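Local coordinates for phosphoribosylaminoimidazole carboxylase, ATPase subunit (Thermotoga maritima, PDB 3AX6), which probably catalyses the ATP-dependent carboxylation of 5-aminoimidazole ribonucleotide with bicarbonate to N5-carboxyaminoimidazole ribonucleotide in purine biosynthesis, at residues E279-I282 against R283-N287; M15-L18 against E19-M23; I216-K219 against Y220-I223; T209-A212 against P213-E217. All coordinates share one frame; numbering follows the deposited sequence.

Contact 1: residues E279-I282 against R283-N287; sequences EQHI and RAIMN
Glu279 OE2 takes two bonds from one arginine, Arg283, a turn further along the helix. Arg283 NH2 meets Glu279 OE2 nearly along its C-O bond at 2.8 Å, while Arg283 NE reaches the same oxygen at 3.0 Å on its anti side, 27° out of the carboxylate plane. OE2 itself lies close to the guanidinium plane, and the two planes are only slightly turned against each other. With CG anti to the backbone N (chi1 177°) and the chain extended, Glu279 runs alongside the arginine. The second subunit adds a partner: Arg283 NH2 also donates to Leu328 O of that chain, and NH1 bonds Pro289 O of its own. Helix 277-285 ends here in a Schellman motif, with Asn287 as the C-prime residue at positive phi and its N bonded to Ala284 O at 3.1 Å. Ile285, which touches strand 65-68, sets CG2 over one face of the His281 ring, 4.0 Å from its centroid and 19° off the normal, a CH-pi contact. That ring is fixed at both nitrogens, NE2 to Thr67 OG1 and ND1 to Ile240 N. Ile282 CG2 meets selenomethionine Met286 CG at 4.1 Å, the two side chains lying side by side and both touching Ile4 of strand 3-7.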
loop_
_atom_site.group_PDB
_atom_site.type_symbol
_atom_site.label_atom_id
_atom_site.label_comp_id
_atom_site.label_asym_id
_atom_site.label_seq_id
_atom_site.Cartn_x
_atom_site.Cartn_y
_atom_site.Cartn_z
ATOM N N GLU A 279 9.027 -0.426 -2.361
ATOM C CA GLU A 279 9.640 -0.753 -1.084
ATOM C C GLU A 279 11.031 -1.305 -1.403
ATOM O O GLU A 279 12.015 -0.976 -0.751
ATOM C CB GLU A 279 8.853 -1.838 -0.346
ATOM C CG GLU A 279 9.508 -2.239 0.964
ATOM C CD GLU A 279 8.855 -3.428 1.619
ATOM O OE1 GLU A 279 7.646 -3.633 1.404
ATOM O OE2 GLU A 279 9.549 -4.147 2.363
ATOM N N GLN A 280 11.088 -2.153 -2.423
ATOM C CA GLN A 280 12.331 -2.790 -2.846
ATOM C C GLN A 280 13.397 -1.749 -3.177
ATOM O O GLN A 280 14.565 -1.893 -2.799
ATOM C CB GLN A 280 12.065 -3.677 -4.067
ATOM C CG GLN A 280 13.144 -4.706 -4.346
ATOM C CD GLN A 280 13.207 -5.779 -3.272
ATOM O OE1 GLN A 280 13.655 -5.532 -2.151
ATOM N NE2 GLN A 280 12.740 -6.973 -3.607
ATOM N N HIS A 281 12.981 -0.697 -3.878
ATOM C CA HIS A 281 13.881 0.379 -4.264
ATOM C C HIS A 281 14.481 1.063 -3.036
ATOM O O HIS A 281 15.681 1.376 -3.009
ATOM C CB HIS A 281 13.133 1.408 -5.116
ATOM C CG HIS A 281 14.012 2.487 -5.670
ATOM N ND1 HIS A 281 15.014 2.234 -6.584
ATOM C CD2 HIS A 281 14.048 3.820 -5.428
ATOM C CE1 HIS A 281 15.629 3.365 -6.881
ATOM N NE2 HIS A 281 15.063 4.342 -6.193
ATOM N N ILE A 282 13.645 1.296 -2.025
ATOM C CA ILE A 282 14.107 1.933 -0.797
ATOM C C ILE A 282 15.108 1.017 -0.109
ATOM O O ILE A 282 16.170 1.463 0.329
ATOM C CB ILE A 282 12.946 2.223 0.189
ATOM C CG1 ILE A 282 11.905 3.137 -0.465
ATOM C CG2 ILE A 282 13.492 2.878 1.456
ATOM C CD1 ILE A 282 12.472 4.419 -1.037
ATOM N N ARG A 283 14.771 -0.264 -0.015
ATOM C CA ARG A 283 15.675 -1.227 0.607
ATOM C C ARG A 283 17.039 -1.215 -0.083
ATOM O O ARG A 283 18.072 -1.192 0.579
ATOM C CB ARG A 283 15.117 -2.655 0.535
ATOM C CG ARG A 283 13.897 -2.956 1.418
ATOM C CD ARG A 283 13.714 -4.467 1.496
ATOM N NE ARG A 283 12.428 -4.889 2.034
ATOM C CZ ARG A 283 12.280 -5.927 2.850
ATOM N NH1 ARG A 283 13.342 -6.635 3.221
ATOM N NH2 ARG A 283 11.076 -6.266 3.293
ATOM N N ALA A 284 17.035 -1.216 -1.414
ATOM C CA ALA A 284 18.277 -1.246 -2.164
ATOM C C ALA A 284 19.139 0.005 -2.020
ATOM O O ALA A 284 20.352 -0.098 -1.822
ATOM C CB ALA A 284 17.993 -1.523 -3.636
ATOM N N ILE A 285 18.539 1.185 -2.108
ATOM C CA ILE A 285 19.352 2.390 -1.998
ATOM C C ILE A 285 19.826 2.646 -0.568
ATOM O O ILE A 285 20.765 3.416 -0.351
ATOM C CB ILE A 285 18.617 3.637 -2.529
ATOM C CG1 ILE A 285 17.482 4.033 -1.584
ATOM C CG2 ILE A 285 18.092 3.358 -3.928
ATOM C CD1 ILE A 285 16.779 5.322 -1.992
HETATM N N MSE A 286 19.180 2.005 0.403
HETATM C CA MSE A 286 19.582 2.158 1.802
HETATM C C MSE A 286 20.480 0.987 2.214
HETATM O O MSE A 286 20.786 0.813 3.391
HETATM C CB MSE A 286 18.357 2.214 2.728
HETATM C CG MSE A 286 17.425 3.396 2.501
HETATM SE SE MSE A 286 18.352 5.084 2.402
HETATM C CE MSE A 286 19.084 5.127 4.168
ATOM N N ASN A 287 20.888 0.186 1.233
ATOM C CA ASN A 287 21.751 -0.969 1.462
ATOM C C ASN A 287 21.251 -1.844 2.609
ATOM O O ASN A 287 22.011 -2.226 3.498
ATOM C CB ASN A 287 23.189 -0.510 1.728
ATOM C CG ASN A 287 24.225 -1.530 1.264
ATOM O OD1 ASN A 287 23.989 -2.292 0.331
ATOM N ND2 ASN A 287 25.384 -1.530 1.905
#

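Contact 2: residues M15-L18 against E19-M23; sequences MMTL and EAKKM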
loop_
_atom_site.group_PDB
_atom_site.type_symbol
_atom_site.label_atom_id
_atom_site.label_comp_id
_atom_site.label_asym_id
_atom_site.label_seq_id
_atom_site.Cartn_x
_atom_site.Cartn_y
_atom_site.Cartn_z
HETATM N N MSE A 15 4.926 7.479 -4.875
HETATM C CA MSE A 15 4.852 6.093 -4.438
HETATM C C MSE A 15 6.130 5.695 -3.705
HETATM O O MSE A 15 6.082 4.922 -2.751
HETATM C CB MSE A 15 4.575 5.192 -5.643
HETATM C CG MSE A 15 3.247 5.543 -6.309
HETATM SE SE MSE A 15 2.842 4.652 -7.982
HETATM C CE MSE A 15 2.000 3.083 -7.246
HETATM N N MSE A 16 7.268 6.235 -4.137
HETATM C CA MSE A 16 8.546 5.965 -3.470
HETATM C C MSE A 16 8.502 6.655 -2.100
HETATM O O MSE A 16 8.869 6.077 -1.077
HETATM C CB MSE A 16 9.725 6.551 -4.261
HETATM C CG MSE A 16 10.042 5.896 -5.599
HETATM SE SE MSE A 16 11.446 6.875 -6.543
HETATM C CE MSE A 16 12.690 7.012 -5.105
ATOM N N THR A 17 8.061 7.909 -2.105
ATOM C CA THR A 17 7.959 8.699 -0.886
ATOM C C THR A 17 7.164 7.957 0.195
ATOM O O THR A 17 7.671 7.757 1.306
ATOM C CB THR A 17 7.282 10.077 -1.162
ATOM O OG1 THR A 17 8.128 10.877 -1.999
ATOM C CG2 THR A 17 7.022 10.814 0.142
ATOM N N LEU A 18 5.935 7.542 -0.124
ATOM C CA LEU A 18 5.106 6.841 0.857
ATOM C C LEU A 18 5.811 5.610 1.417
ATOM O O LEU A 18 5.894 5.440 2.626
ATOM C CB LEU A 18 3.754 6.424 0.262
ATOM C CG LEU A 18 2.626 7.450 0.081
ATOM C CD1 LEU A 18 2.413 8.262 1.359
ATOM C CD2 LEU A 18 2.971 8.369 -1.048
ATOM N N GLU A 19 6.333 4.759 0.543
ATOM C CA GLU A 19 7.017 3.553 1.001
ATOM C C GLU A 19 8.223 3.878 1.855
ATOM O O GLU A 19 8.549 3.140 2.779
ATOM C CB GLU A 19 7.451 2.687 -0.186
ATOM C CG GLU A 19 6.324 1.890 -0.813
ATOM C CD GLU A 19 5.619 0.991 0.197
ATOM O OE1 GLU A 19 6.315 0.270 0.951
ATOM O OE2 GLU A 19 4.366 1.003 0.235
ATOM N N ALA A 20 8.887 4.985 1.545
ATOM C CA ALA A 20 10.065 5.386 2.296
ATOM C C ALA A 20 9.665 5.803 3.709
ATOM O O ALA A 20 10.265 5.369 4.691
ATOM C CB ALA A 20 10.775 6.533 1.577
ATOM N N LYS A 21 8.642 6.643 3.815
ATOM C CA LYS A 21 8.187 7.082 5.126
ATOM C C LYS A 21 7.661 5.889 5.909
ATOM O O LYS A 21 7.776 5.845 7.131
ATOM C CB LYS A 21 7.110 8.154 4.980
ATOM C CG LYS A 21 7.642 9.406 4.290
ATOM C CD LYS A 21 6.615 10.532 4.235
ATOM C CE LYS A 21 6.225 11.003 5.636
ATOM N NZ LYS A 21 7.406 11.390 6.441
ATOM N N LYS A 22 7.096 4.916 5.196
ATOM C CA LYS A 22 6.579 3.704 5.825
ATOM C C LYS A 22 7.689 2.924 6.526
ATOM O O LYS A 22 7.441 2.232 7.511
ATOM C CB LYS A 22 5.938 2.781 4.792
ATOM C CG LYS A 22 4.456 2.974 4.556
ATOM C CD LYS A 22 3.897 1.791 3.756
ATOM C CE LYS A 22 4.227 0.458 4.442
ATOM N NZ LYS A 22 3.685 -0.726 3.728
HETATM N N MSE A 23 8.911 3.027 6.009
HETATM C CA MSE A 23 10.031 2.300 6.590
HETATM C C MSE A 23 10.713 3.134 7.668
HETATM O O MSE A 23 11.742 2.741 8.211
HETATM C CB MSE A 23 11.026 1.909 5.490
HETATM C CG MSE A 23 11.882 0.688 5.822
HETATM SE SE MSE A 23 12.864 -0.011 4.283
HETATM C CE MSE A 23 11.347 -0.267 3.099
#
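Thr17 and Lys21 stand one turn apart, their side chains running alongside each other, and both of their polar ends are satisfied by other residues. Thr17 OG1, placed beside its own backbone N (chi1 -66°), bonds back to Gly13 O, which leaves CG2 to meet Lys21 CD at 4.1 Å. Lys21 NZ goes on to a salt bridge with Asp43. The backbone acceptors are taken in order: Met16 O by Ala20 N at 2.8 Å, Thr17 O by Lys21 N at 2.9 Å and nearly straight at 168°, and Leu18 O by Lys22 N at 2.9 Å. The bond from Glu19 N to Met15 O is weak at 3.3 Å. This is helix 11-22, the connection in the beta-alpha-beta unit between strands 3-7 and 26-31 of a Rossmann-like domain, and Thr17 packs on Val27 and Val29 of the second strand. At its C-terminal end Met23 N reaches back to Ala20 O at 3.0 Å, and its bond to Glu19 O is weak. Glu19 bends at chi2 (-57°), and its OE1 makes a long ion pair, 4.0 Å, with Lys22 NZ. The backbone of Lys22 is also hydrogen-bonded to the second subunit, whose His331 packs against this lysine.

Contact 3: residues I216-K219 against Y220-I223; sequences IEEK and YSKI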
loop_
_atom_site.group_PDB
_atom_site.type_symbol
_atom_site.label_atom_id
_atom_site.label_comp_id
_atom_site.label_asym_id
_atom_site.label_seq_id
_atom_site.Cartn_x
_atom_site.Cartn_y
_atom_site.Cartn_z
ATOM N N ILE A 216 4.930 -17.299 -21.390
ATOM C CA ILE A 216 6.010 -17.837 -22.207
ATOM C C ILE A 216 6.533 -19.122 -21.589
ATOM O O ILE A 216 6.384 -19.351 -20.386
ATOM C CB ILE A 216 7.186 -16.853 -22.305
ATOM C CG1 ILE A 216 7.685 -16.511 -20.896
ATOM C CG2 ILE A 216 6.759 -15.613 -23.094
ATOM C CD1 ILE A 216 8.960 -15.693 -20.878
ATOM N N GLU A 217 7.150 -19.960 -22.412
ATOM C CA GLU A 217 7.697 -21.203 -21.910
ATOM C C GLU A 217 8.708 -20.906 -20.799
ATOM O O GLU A 217 9.519 -19.987 -20.911
ATOM C CB GLU A 217 8.362 -21.977 -23.045
ATOM C CG GLU A 217 7.397 -22.450 -24.109
ATOM C CD GLU A 217 8.015 -23.485 -25.021
ATOM O OE1 GLU A 217 8.693 -24.395 -24.497
ATOM O OE2 GLU A 217 7.816 -23.401 -26.252
ATOM N N GLU A 218 8.645 -21.680 -19.725
ATOM C CA GLU A 218 9.547 -21.492 -18.600
ATOM C C GLU A 218 11.021 -21.342 -19.017
ATOM O O GLU A 218 11.789 -20.642 -18.353
ATOM C CB GLU A 218 9.386 -22.655 -17.617
ATOM C CG GLU A 218 10.373 -22.649 -16.457
ATOM C CD GLU A 218 10.249 -21.416 -15.569
ATOM O OE1 GLU A 218 9.197 -21.251 -14.910
ATOM O OE2 GLU A 218 11.207 -20.610 -15.530
ATOM N N LYS A 219 11.422 -21.982 -20.112
ATOM C CA LYS A 219 12.811 -21.870 -20.542
ATOM C C LYS A 219 13.139 -20.415 -20.851
ATOM O O LYS A 219 14.224 -19.936 -20.537
ATOM C CB LYS A 219 13.085 -22.746 -21.778
ATOM C CG LYS A 219 12.454 -22.268 -23.086
ATOM C CD LYS A 219 12.591 -23.324 -24.173
ATOM C CE LYS A 219 11.840 -22.921 -25.431
ATOM N NZ LYS A 219 11.782 -24.019 -26.440
ATOM N N TYR A 220 12.196 -19.704 -21.458
ATOM C CA TYR A 220 12.432 -18.307 -21.793
ATOM C C TYR A 220 12.445 -17.425 -20.548
ATOM O O TYR A 220 13.275 -16.529 -20.436
ATOM C CB TYR A 220 11.388 -17.814 -22.799
ATOM C CG TYR A 220 11.525 -18.459 -24.166
ATOM C CD1 TYR A 220 12.753 -18.465 -24.840
ATOM C CD2 TYR A 220 10.434 -19.072 -24.783
ATOM C CE1 TYR A 220 12.887 -19.071 -26.095
ATOM C CE2 TYR A 220 10.559 -19.676 -26.034
ATOM C CZ TYR A 220 11.785 -19.673 -26.681
ATOM O OH TYR A 220 11.899 -20.286 -27.911
ATOM N N SER A 221 11.537 -17.696 -19.614
ATOM C CA SER A 221 11.445 -16.942 -18.361
ATOM C C SER A 221 12.757 -17.029 -17.589
ATOM O O SER A 221 13.242 -16.035 -17.048
ATOM C CB SER A 221 10.332 -17.511 -17.480
ATOM O OG SER A 221 9.229 -17.918 -18.261
ATOM N N LYS A 222 13.317 -18.234 -17.534
ATOM C CA LYS A 222 14.567 -18.467 -16.826
ATOM C C LYS A 222 15.709 -17.646 -17.423
ATOM O O LYS A 222 16.473 -17.011 -16.695
ATOM C CB LYS A 222 14.903 -19.960 -16.851
ATOM C CG LYS A 222 16.196 -20.336 -16.137
ATOM C CD LYS A 222 16.287 -21.846 -15.939
ATOM C CE LYS A 222 17.627 -22.267 -15.348
ATOM N NZ LYS A 222 18.752 -21.977 -16.286
ATOM N N ILE A 223 15.817 -17.651 -18.746
ATOM C CA ILE A 223 16.865 -16.897 -19.430
ATOM C C ILE A 223 16.656 -15.383 -19.322
ATOM O O ILE A 223 17.619 -14.631 -19.196
ATOM C CB ILE A 223 16.943 -17.295 -20.928
ATOM C CG1 ILE A 223 17.515 -18.709 -21.052
ATOM C CG2 ILE A 223 17.793 -16.279 -21.711
ATOM C CD1 ILE A 223 17.599 -19.217 -22.489
HETATM O O HOH W 1 7.243 -19.216 -17.648
#
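Ile216 lays its CD1 against Tyr220 CB, 3.8 Å away, just where helix 218-235 of the ATP-grasp domain begins with Glu217 at the N-cap position. Both Ile216 and Tyr220 also rest on Leu247 of strand 239-248. Backbone bonds start the helix. Glu217 O takes Tyr220 N at 2.7 Å, with the donor well above the carbonyl plane (41° out of it), and Ser221 N more weakly at 3.3 Å. The next acceptor is more regular: Glu218 O receives Lys222 N at 3.0 Å. Among the charged groups, Lys219 NZ forms a long ion pair with Glu217 OE1, and Lys222 NZ is bridged to Glu226. The aromatic contact involves neighbours in sequence. Lys219 CG occupies the position between N and the carbonyl carbon (chi1 71°), and the extended chain then runs over one face of the Tyr220 ring. CG stands above the ring centre, while Lys219 CE lies 3.9 Å from the Tyr220 ring centroid, 29° off the normal, in a CH-pi contact; Glu217 CB approaches the ring obliquely at CD2. A water donates to Ile216 O at 2.9 Å; its separation from Ser221 OG, 2.5 Å, is doubtfully short.

Contact 4: residues T209-A212 against P213-E217; sequences TVIA and PARIE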
loop_
_atom_site.group_PDB
_atom_site.type_symbol
_atom_site.label_atom_id
_atom_site.label_comp_id
_atom_site.label_asym_id
_atom_site.label_seq_id
_atom_site.Cartn_x
_atom_site.Cartn_y
_atom_site.Cartn_z
ATOM N N THR A 209 -0.473 -2.589 -21.433
ATOM C CA THR A 209 -1.086 -3.430 -20.414
ATOM C C THR A 209 -0.075 -4.544 -20.108
ATOM O O THR A 209 0.442 -5.187 -21.020
ATOM C CB THR A 209 -2.421 -4.027 -20.929
ATOM O OG1 THR A 209 -2.663 -5.295 -20.309
ATOM C CG2 THR A 209 -2.379 -4.197 -22.427
ATOM N N VAL A 210 0.215 -4.754 -18.828
ATOM C CA VAL A 210 1.181 -5.766 -18.414
ATOM C C VAL A 210 0.528 -7.059 -17.922
ATOM O O VAL A 210 -0.490 -7.030 -17.229
ATOM C CB VAL A 210 2.104 -5.201 -17.296
ATOM C CG1 VAL A 210 3.075 -6.263 -16.809
ATOM C CG2 VAL A 210 2.863 -4.003 -17.821
ATOM N N ILE A 211 1.122 -8.191 -18.293
ATOM C CA ILE A 211 0.622 -9.496 -17.881
ATOM C C ILE A 211 1.677 -10.164 -17.011
ATOM O O ILE A 211 2.806 -10.377 -17.446
ATOM C CB ILE A 211 0.343 -10.420 -19.089
ATOM C CG1 ILE A 211 -0.731 -9.809 -19.997
ATOM C CG2 ILE A 211 -0.113 -11.783 -18.590
ATOM C CD1 ILE A 211 -0.915 -10.544 -21.320
ATOM N N ALA A 212 1.305 -10.497 -15.782
ATOM C CA ALA A 212 2.229 -11.133 -14.850
ATOM C C ALA A 212 1.669 -12.462 -14.366
ATOM O O ALA A 212 0.577 -12.506 -13.804
ATOM C CB ALA A 212 2.477 -10.209 -13.652
ATOM N N PRO A 213 2.400 -13.566 -14.590
ATOM C CA PRO A 213 3.698 -13.622 -15.270
ATOM C C PRO A 213 3.511 -13.766 -16.780
ATOM O O PRO A 213 2.451 -14.189 -17.247
ATOM C CB PRO A 213 4.355 -14.850 -14.650
ATOM C CG PRO A 213 3.184 -15.762 -14.438
ATOM C CD PRO A 213 2.134 -14.827 -13.871
ATOM N N ALA A 214 4.539 -13.407 -17.539
ATOM C CA ALA A 214 4.470 -13.494 -18.992
ATOM C C ALA A 214 4.047 -14.898 -19.405
ATOM O O ALA A 214 4.431 -15.884 -18.774
ATOM C CB ALA A 214 5.821 -13.149 -19.602
ATOM N N ARG A 215 3.242 -14.988 -20.458
ATOM C CA ARG A 215 2.792 -16.286 -20.933
ATOM C C ARG A 215 3.818 -16.806 -21.928
ATOM O O ARG A 215 3.619 -16.744 -23.142
ATOM C CB ARG A 215 1.422 -16.165 -21.588
ATOM C CG ARG A 215 0.425 -15.459 -20.702
ATOM C CD ARG A 215 -0.109 -14.254 -21.411
ATOM N NE ARG A 215 -1.404 -14.537 -21.996
ATOM C CZ ARG A 215 -1.876 -13.939 -23.079
ATOM N NH1 ARG A 215 -1.152 -13.019 -23.709
ATOM N NH2 ARG A 215 -3.083 -14.256 -23.520
ATOM N N ILE A 216 4.930 -17.299 -21.390
ATOM C CA ILE A 216 6.010 -17.837 -22.207
ATOM C C ILE A 216 6.533 -19.122 -21.589
ATOM O O ILE A 216 6.384 -19.351 -20.386
ATOM C CB ILE A 216 7.186 -16.853 -22.305
ATOM C CG1 ILE A 216 7.685 -16.511 -20.896
ATOM C CG2 ILE A 216 6.759 -15.613 -23.094
ATOM C CD1 ILE A 216 8.960 -15.693 -20.878
ATOM N N GLU A 217 7.150 -19.960 -22.412
ATOM C CA GLU A 217 7.697 -21.203 -21.910
ATOM C C GLU A 217 8.708 -20.906 -20.799
ATOM O O GLU A 217 9.519 -19.987 -20.911
ATOM C CB GLU A 217 8.362 -21.977 -23.045
ATOM C CG GLU A 217 7.397 -22.450 -24.109
ATOM C CD GLU A 217 8.015 -23.485 -25.021
ATOM O OE1 GLU A 217 8.693 -24.395 -24.497
ATOM O OE2 GLU A 217 7.816 -23.401 -26.252
#
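Arg215 and Ile211 meet across the turn that follows strand 209-212, and the arginine is the side chain to follow. From CB, CG sets off beside the backbone N (chi1 -52°). The chi2 bend (122°) brings Arg215 CD against both methyls of Ile211, 3.8 Å from CG2 and equally 3.8 Å from CD1; the chi3 bend (99°) then carries NE and the guanidinium past CD1. Arg215 NE and CZ pass Ile211 CD1 at 4.1 and 3.9 Å. Arg215 NH1 comes closest, 3.4 Å from Ile211 CD1, and the methyl sits obliquely to the guanidinium. The charged end is held by two carboxylates: Glu197 of strand 190-198 bridges NH1, and Glu355 on helix 354-364 bridges NH2. Strand 209-212 belongs to the large antiparallel sheet, between strands 190-198 and 299-305, and its exit is made by a cis peptide between Ala212 and Pro213. Beyond the proline, Arg215 is the centre of an inverse gamma turn, closed by a weak bond from Ile216 N to Ala214 O at 3.0 Å. Ile211 CG2 also lies 3.8 Å from Pro213 O. No hydrogen bond joins 209-212 to 213-217; the backbone is tied instead to the neighbouring strands, Ile211 to Glu197, Ala212 to Ala299 and Ala214 to Val195.

The four sites form two pairs. Contacts 1 and 2 lie on helices packed against each other, their centres 10 Å apart: Met16 CE touches His281 CD2 at 3.5 Å, and Ile282 CD1 meets Ala20 CB at 3.8 Å. Both also touch the second subunit of the homodimer. Contacts 3 and 4 share Ile216 and Glu217, with centres 11 Å apart, and carry the chain from strand 209-212 into helix 218-235. This pair lies nearer the nucleotide: the side chains of Ile216 and Ala214 are about 10 and 9 Å from that of Glu177, which binds ADP. Contacts 2 and 3 are the farthest apart, about 33 Å between centres.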